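Local coordinates for protein transcriptional activator of comK gene (Bacillus halodurans, PDB 2HQB) that probably activates transcription of the competence gene comK and, as a BMP-family lipoprotein with a periplasmic-binding-protein-like fold, may bind a small ligand, at residues His127-Val141 against Asn152-Trp164. Numbering follows the deposited sequence.
Sequences HKVGVIAAFPWQPEV and NESEAFVRYVGEW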
loop_
_atom_site.group_PDB
_atom_site.type_symbol
_atom_site.label_atom_id
_atom_site.label_comp_id
_atom_site.label_asym_id
_atom_site.label_seq_id
_atom_site.Cartn_x
_atom_site.Cartn_y
_atom_site.Cartn_z
ATOM N N HIS A 127 -6.085 9.308 24.725
ATOM C CA HIS A 127 -4.657 9.098 24.541
ATOM C C HIS A 127 -4.341 7.605 24.450
ATOM O O HIS A 127 -3.345 7.125 24.998
ATOM C CB HIS A 127 -3.904 9.744 25.689
ATOM C CG HIS A 127 -3.812 11.225 25.550
ATOM N ND1 HIS A 127 -4.873 11.987 25.114
ATOM C CD2 HIS A 127 -2.773 12.075 25.713
ATOM C CE1 HIS A 127 -4.490 13.245 25.005
ATOM N NE2 HIS A 127 -3.221 13.324 25.361
ATOM N N LYS A 128 -5.226 6.887 23.758
ATOM C CA LYS A 128 -5.112 5.452 23.534
ATOM C C LYS A 128 -5.456 5.127 22.076
ATOM O O LYS A 128 -6.635 5.086 21.705
ATOM C CB LYS A 128 -6.057 4.690 24.457
ATOM C CG LYS A 128 -5.592 4.635 25.893
ATOM C CD LYS A 128 -6.504 3.692 26.674
ATOM C CE LYS A 128 -6.016 3.430 28.086
ATOM N NZ LYS A 128 -6.938 2.493 28.777
ATOM N N VAL A 129 -4.429 4.893 21.260
ATOM C CA VAL A 129 -4.617 4.575 19.850
ATOM C C VAL A 129 -4.280 3.109 19.626
ATOM O O VAL A 129 -3.535 2.510 20.409
ATOM C CB VAL A 129 -3.689 5.383 18.993
ATOM C CG1 VAL A 129 -3.805 6.841 19.345
ATOM C CG2 VAL A 129 -2.269 4.887 19.195
ATOM N N GLY A 130 -4.821 2.537 18.549
ATOM C CA GLY A 130 -4.561 1.136 18.262
ATOM C C GLY A 130 -4.422 0.727 16.801
ATOM O O GLY A 130 -5.041 1.309 15.892
ATOM N N VAL A 131 -3.584 -0.286 16.589
ATOM C CA VAL A 131 -3.364 -0.850 15.280
ATOM C C VAL A 131 -3.853 -2.284 15.261
ATOM O O VAL A 131 -3.493 -3.044 16.154
ATOM C CB VAL A 131 -1.878 -0.930 14.911
ATOM C CG1 VAL A 131 -1.723 -1.626 13.543
ATOM C CG2 VAL A 131 -1.291 0.425 14.840
ATOM N N ILE A 132 -4.673 -2.645 14.268
ATOM C CA ILE A 132 -5.108 -4.039 14.077
ATOM C C ILE A 132 -4.460 -4.428 12.731
ATOM O O ILE A 132 -4.967 -4.114 11.658
ATOM C CB ILE A 132 -6.636 -4.189 13.940
ATOM C CG1 ILE A 132 -7.329 -3.659 15.186
ATOM C CG2 ILE A 132 -6.995 -5.658 13.710
ATOM C CD1 ILE A 132 -8.863 -3.812 15.185
ATOM N N ALA A 133 -3.308 -5.065 12.794
ATOM C CA ALA A 133 -2.614 -5.448 11.583
ATOM C C ALA A 133 -2.625 -6.952 11.416
ATOM O O ALA A 133 -3.206 -7.679 12.229
ATOM C CB ALA A 133 -1.198 -4.939 11.610
ATOM N N ALA A 134 -1.978 -7.422 10.354
ATOM C CA ALA A 134 -1.953 -8.845 10.072
ATOM C C ALA A 134 -0.705 -9.465 10.648
ATOM O O ALA A 134 -0.768 -10.474 11.361
ATOM C CB ALA A 134 -2.026 -9.076 8.564
ATOM N N PHE A 135 0.434 -8.849 10.354
ATOM C CA PHE A 135 1.700 -9.367 10.838
ATOM C C PHE A 135 2.632 -8.296 11.383
ATOM O O PHE A 135 2.608 -7.138 10.955
ATOM C CB PHE A 135 2.426 -10.122 9.735
ATOM C CG PHE A 135 1.532 -10.915 8.861
ATOM C CD1 PHE A 135 1.066 -10.386 7.662
ATOM C CD2 PHE A 135 1.151 -12.203 9.218
ATOM C CE1 PHE A 135 0.236 -11.136 6.831
ATOM C CE2 PHE A 135 0.320 -12.956 8.391
ATOM C CZ PHE A 135 -0.133 -12.425 7.206
ATOM N N PRO A 136 3.504 -8.698 12.314
ATOM C CA PRO A 136 4.503 -7.881 13.004
ATOM C C PRO A 136 5.527 -7.220 12.079
ATOM O O PRO A 136 6.016 -6.116 12.360
ATOM C CB PRO A 136 5.146 -8.871 13.941
ATOM C CG PRO A 136 4.087 -9.895 14.149
ATOM C CD PRO A 136 3.578 -10.091 12.775
ATOM N N TRP A 137 5.838 -7.888 10.976
ATOM C CA TRP A 137 6.793 -7.335 10.047
ATOM C C TRP A 137 6.273 -6.139 9.236
ATOM O O TRP A 137 6.972 -5.609 8.380
ATOM C CB TRP A 137 7.294 -8.423 9.118
ATOM C CG TRP A 137 6.235 -9.133 8.344
ATOM C CD1 TRP A 137 5.726 -10.381 8.588
ATOM C CD2 TRP A 137 5.582 -8.658 7.172
ATOM N NE1 TRP A 137 4.805 -10.709 7.631
ATOM C CE2 TRP A 137 4.695 -9.667 6.751
ATOM C CE3 TRP A 137 5.660 -7.472 6.436
ATOM C CZ2 TRP A 137 3.893 -9.528 5.631
ATOM C CZ3 TRP A 137 4.869 -7.335 5.333
ATOM C CH2 TRP A 137 3.993 -8.357 4.934
ATOM N N GLN A 138 5.047 -5.703 9.501
ATOM C CA GLN A 138 4.511 -4.561 8.771
ATOM C C GLN A 138 5.111 -3.260 9.321
ATOM O O GLN A 138 4.853 -2.874 10.467
ATOM C CB GLN A 138 2.969 -4.538 8.869
ATOM C CG GLN A 138 2.274 -5.636 8.066
ATOM C CD GLN A 138 0.756 -5.636 8.181
ATOM O OE1 GLN A 138 0.087 -4.607 8.012
ATOM N NE2 GLN A 138 0.201 -6.805 8.450
ATOM N N PRO A 139 5.943 -2.576 8.518
ATOM C CA PRO A 139 6.580 -1.322 8.913
ATOM C C PRO A 139 5.589 -0.346 9.511
ATOM O O PRO A 139 5.844 0.194 10.582
ATOM C CB PRO A 139 7.170 -0.830 7.605
ATOM C CG PRO A 139 7.652 -2.077 7.032
ATOM C CD PRO A 139 6.442 -2.981 7.196
ATOM N N GLU A 140 4.468 -0.127 8.819
ATOM C CA GLU A 140 3.409 0.769 9.286
ATOM C C GLU A 140 3.117 0.601 10.791
ATOM O O GLU A 140 2.789 1.579 11.479
ATOM C CB GLU A 140 2.101 0.497 8.535
ATOM C CG GLU A 140 2.239 0.022 7.080
ATOM C CD GLU A 140 2.238 -1.503 6.904
ATOM O OE1 GLU A 140 1.416 -2.185 7.558
ATOM O OE2 GLU A 140 3.045 -2.017 6.087
ATOM N N VAL A 141 3.214 -0.630 11.301
ATOM C CA VAL A 141 2.927 -0.837 12.709
ATOM C C VAL A 141 3.894 -0.034 13.599
ATOM O O VAL A 141 3.453 0.618 14.540
ATOM C CB VAL A 141 2.953 -2.345 13.097
ATOM C CG1 VAL A 141 2.515 -2.537 14.556
ATOM C CG2 VAL A 141 2.029 -3.115 12.204
ATOM N N ASN A 152 2.125 13.189 21.887
ATOM C CA ASN A 152 0.904 13.106 22.638
ATOM C C ASN A 152 1.187 12.027 23.640
ATOM O O ASN A 152 0.500 11.868 24.646
ATOM C CB ASN A 152 -0.195 12.635 21.704
ATOM C CG ASN A 152 -1.561 12.827 22.267
ATOM O OD1 ASN A 152 -2.410 11.932 22.179
ATOM N ND2 ASN A 152 -1.807 14.005 22.840
ATOM N N GLU A 153 2.228 11.275 23.329
ATOM C CA GLU A 153 2.629 10.159 24.150
ATOM C C GLU A 153 1.397 9.341 24.531
ATOM O O GLU A 153 1.112 9.148 25.705
ATOM C CB GLU A 153 3.356 10.674 25.382
ATOM C CG GLU A 153 4.697 11.285 25.024
ATOM C CD GLU A 153 5.465 11.790 26.231
ATOM O OE1 GLU A 153 5.660 10.995 27.177
ATOM O OE2 GLU A 153 5.877 12.977 26.225
ATOM N N SER A 154 0.656 8.868 23.532
ATOM C CA SER A 154 -0.526 8.053 23.784
ATOM C C SER A 154 -0.141 6.571 23.779
ATOM O O SER A 154 0.556 6.104 22.883
ATOM C CB SER A 154 -1.581 8.289 22.702
ATOM O OG SER A 154 -1.731 9.665 22.444
ATOM N N GLU A 155 -0.593 5.834 24.781
ATOM C CA GLU A 155 -0.314 4.408 24.843
ATOM C C GLU A 155 -0.930 3.727 23.609
ATOM O O GLU A 155 -2.157 3.752 23.427
ATOM C CB GLU A 155 -0.910 3.794 26.113
ATOM C CG GLU A 155 -1.109 2.309 25.999
ATOM C CD GLU A 155 -1.201 1.599 27.336
ATOM O OE1 GLU A 155 -2.109 1.926 28.150
ATOM O OE2 GLU A 155 -0.352 0.694 27.557
ATOM N N ALA A 156 -0.073 3.113 22.784
ATOM C CA ALA A 156 -0.491 2.430 21.556
ATOM C C ALA A 156 -0.793 0.938 21.719
ATOM O O ALA A 156 -0.047 0.209 22.340
ATOM C CB ALA A 156 0.568 2.628 20.478
ATOM N N PHE A 157 -1.907 0.491 21.160
ATOM C CA PHE A 157 -2.260 -0.913 21.239
ATOM C C PHE A 157 -2.160 -1.567 19.875
ATOM O O PHE A 157 -2.802 -1.138 18.923
ATOM C CB PHE A 157 -3.679 -1.092 21.745
ATOM C CG PHE A 157 -3.854 -0.719 23.156
ATOM C CD1 PHE A 157 -3.640 0.589 23.569
ATOM C CD2 PHE A 157 -4.282 -1.655 24.077
ATOM C CE1 PHE A 157 -3.861 0.962 24.889
ATOM C CE2 PHE A 157 -4.503 -1.292 25.401
ATOM C CZ PHE A 157 -4.298 0.016 25.811
ATOM N N VAL A 158 -1.361 -2.622 19.798
ATOM C CA VAL A 158 -1.173 -3.357 18.562
ATOM C C VAL A 158 -1.687 -4.764 18.727
ATOM O O VAL A 158 -1.258 -5.473 19.617
ATOM C CB VAL A 158 0.300 -3.443 18.183
ATOM C CG1 VAL A 158 0.451 -4.206 16.898
ATOM C CG2 VAL A 158 0.874 -2.056 18.036
ATOM N N ARG A 159 -2.633 -5.138 17.873
ATOM C CA ARG A 159 -3.208 -6.484 17.844
ATOM C C ARG A 159 -2.941 -7.017 16.440
ATOM O O ARG A 159 -3.050 -6.290 15.459
ATOM C CB ARG A 159 -4.720 -6.471 18.104
ATOM C CG ARG A 159 -5.119 -6.114 19.530
ATOM C CD ARG A 159 -4.362 -6.949 20.546
ATOM N NE ARG A 159 -3.387 -6.148 21.281
ATOM C CZ ARG A 159 -3.518 -5.812 22.560
ATOM N NH1 ARG A 159 -4.581 -6.205 23.259
ATOM N NH2 ARG A 159 -2.582 -5.083 23.148
ATOM N N TYR A 160 -2.589 -8.288 16.351
ATOM C CA TYR A 160 -2.298 -8.909 15.071
ATOM C C TYR A 160 -3.394 -9.875 14.637
ATOM O O TYR A 160 -3.817 -10.721 15.407
ATOM C CB TYR A 160 -0.939 -9.652 15.144
ATOM C CG TYR A 160 0.242 -8.690 15.229
ATOM C CD1 TYR A 160 1.021 -8.570 16.396
ATOM C CD2 TYR A 160 0.501 -7.815 14.179
ATOM C CE1 TYR A 160 2.000 -7.601 16.511
ATOM C CE2 TYR A 160 1.468 -6.850 14.281
ATOM C CZ TYR A 160 2.213 -6.733 15.449
ATOM O OH TYR A 160 3.114 -5.686 15.513
ATOM N N VAL A 161 -3.880 -9.732 13.406
ATOM C CA VAL A 161 -4.865 -10.683 12.882
ATOM C C VAL A 161 -4.008 -11.785 12.281
ATOM O O VAL A 161 -2.881 -11.550 11.812
ATOM C CB VAL A 161 -5.655 -10.141 11.724
ATOM C CG1 VAL A 161 -6.633 -11.186 11.267
ATOM C CG2 VAL A 161 -6.322 -8.889 12.095
ATOM N N GLY A 162 -4.497 -13.001 12.260
ATOM C CA GLY A 162 -3.622 -13.992 11.669
ATOM C C GLY A 162 -3.262 -13.648 10.230
ATOM O O GLY A 162 -2.154 -13.914 9.787
ATOM N N GLU A 163 -4.234 -13.099 9.487
ATOM C CA GLU A 163 -4.039 -12.722 8.078
ATOM C C GLU A 163 -4.740 -11.445 7.570
ATOM O O GLU A 163 -5.201 -10.621 8.355
ATOM C CB GLU A 163 -4.414 -13.883 7.160
ATOM C CG GLU A 163 -4.198 -13.497 5.687
ATOM C CD GLU A 163 -3.975 -14.670 4.780
ATOM O OE1 GLU A 163 -4.768 -15.641 4.906
ATOM O OE2 GLU A 163 -3.020 -14.603 3.952
ATOM N N TRP A 164 -4.811 -11.281 6.254
ATOM C CA TRP A 164 -5.414 -10.095 5.669
ATOM C C TRP A 164 -6.905 -10.133 5.354
ATOM O O TRP A 164 -7.507 -9.096 5.091
ATOM C CB TRP A 164 -4.719 -9.717 4.374
ATOM C CG TRP A 164 -3.258 -9.820 4.366
ATOM C CD1 TRP A 164 -2.520 -10.889 3.981
ATOM C CD2 TRP A 164 -2.331 -8.773 4.663
ATOM N NE1 TRP A 164 -1.181 -10.573 4.002
ATOM C CE2 TRP A 164 -1.042 -9.280 4.425
ATOM C CE3 TRP A 164 -2.467 -7.457 5.112
ATOM C CZ2 TRP A 164 0.098 -8.521 4.622
ATOM C CZ3 TRP A 164 -1.343 -6.713 5.306
ATOM C CH2 TRP A 164 -0.070 -7.241 5.066
#
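Strands 128-133 and 155-160 run parallel, their axes 4.4 Å apart at the closest and inclined by 18°, and V129, V131 and A133 exchange backbone hydrogen bonds with F157, R159 and V161. Among these, R159 N donates to V131 O at 2.8 Å. Together with helix 139-150 the two strands form a right-handed beta-alpha-beta crossover, a worked example of how neighbouring parallel strands are connected. On the sheet face carrying V131 and Y160, the turn from F135 to Q138 brings P136 above the Y160 ring: CG of P136 stands 3.8 Å from the Y160 ring centroid, almost on its normal. V141, in the first turn of the helix, reaches across to strand 155-160 with CG1, which lies anti to its own backbone N (chi1 -175°) and meets V158 CG1 at 3.5 Å. Past the strand ends, W164 gathers the loop residues. The methyl of A134 sits over its six-membered ring, F135 directs an edge at its five-membered ring with the planes 73° apart, and W137 CH2 approaches the indole rim, 3.9 Å from W164 CZ2. Replacing W164 by an alanine would probably leave the F135 edge and the A134 methyl without the aromatic face they pack on, setting the F135 ring freer to turn. On the other face of the sheet, I132 CG2 meets V161 CG2, while F157 CE1 lies beside the aliphatic chain of K128, whose NZ is hydrogen-bonded to E180 O. Helix 167-178 covers this face through L173 and L177; helix 139-150 packs on V129, V131 and A156, and strand 128-133 passes between edge strand 155-160 and strand 184-186.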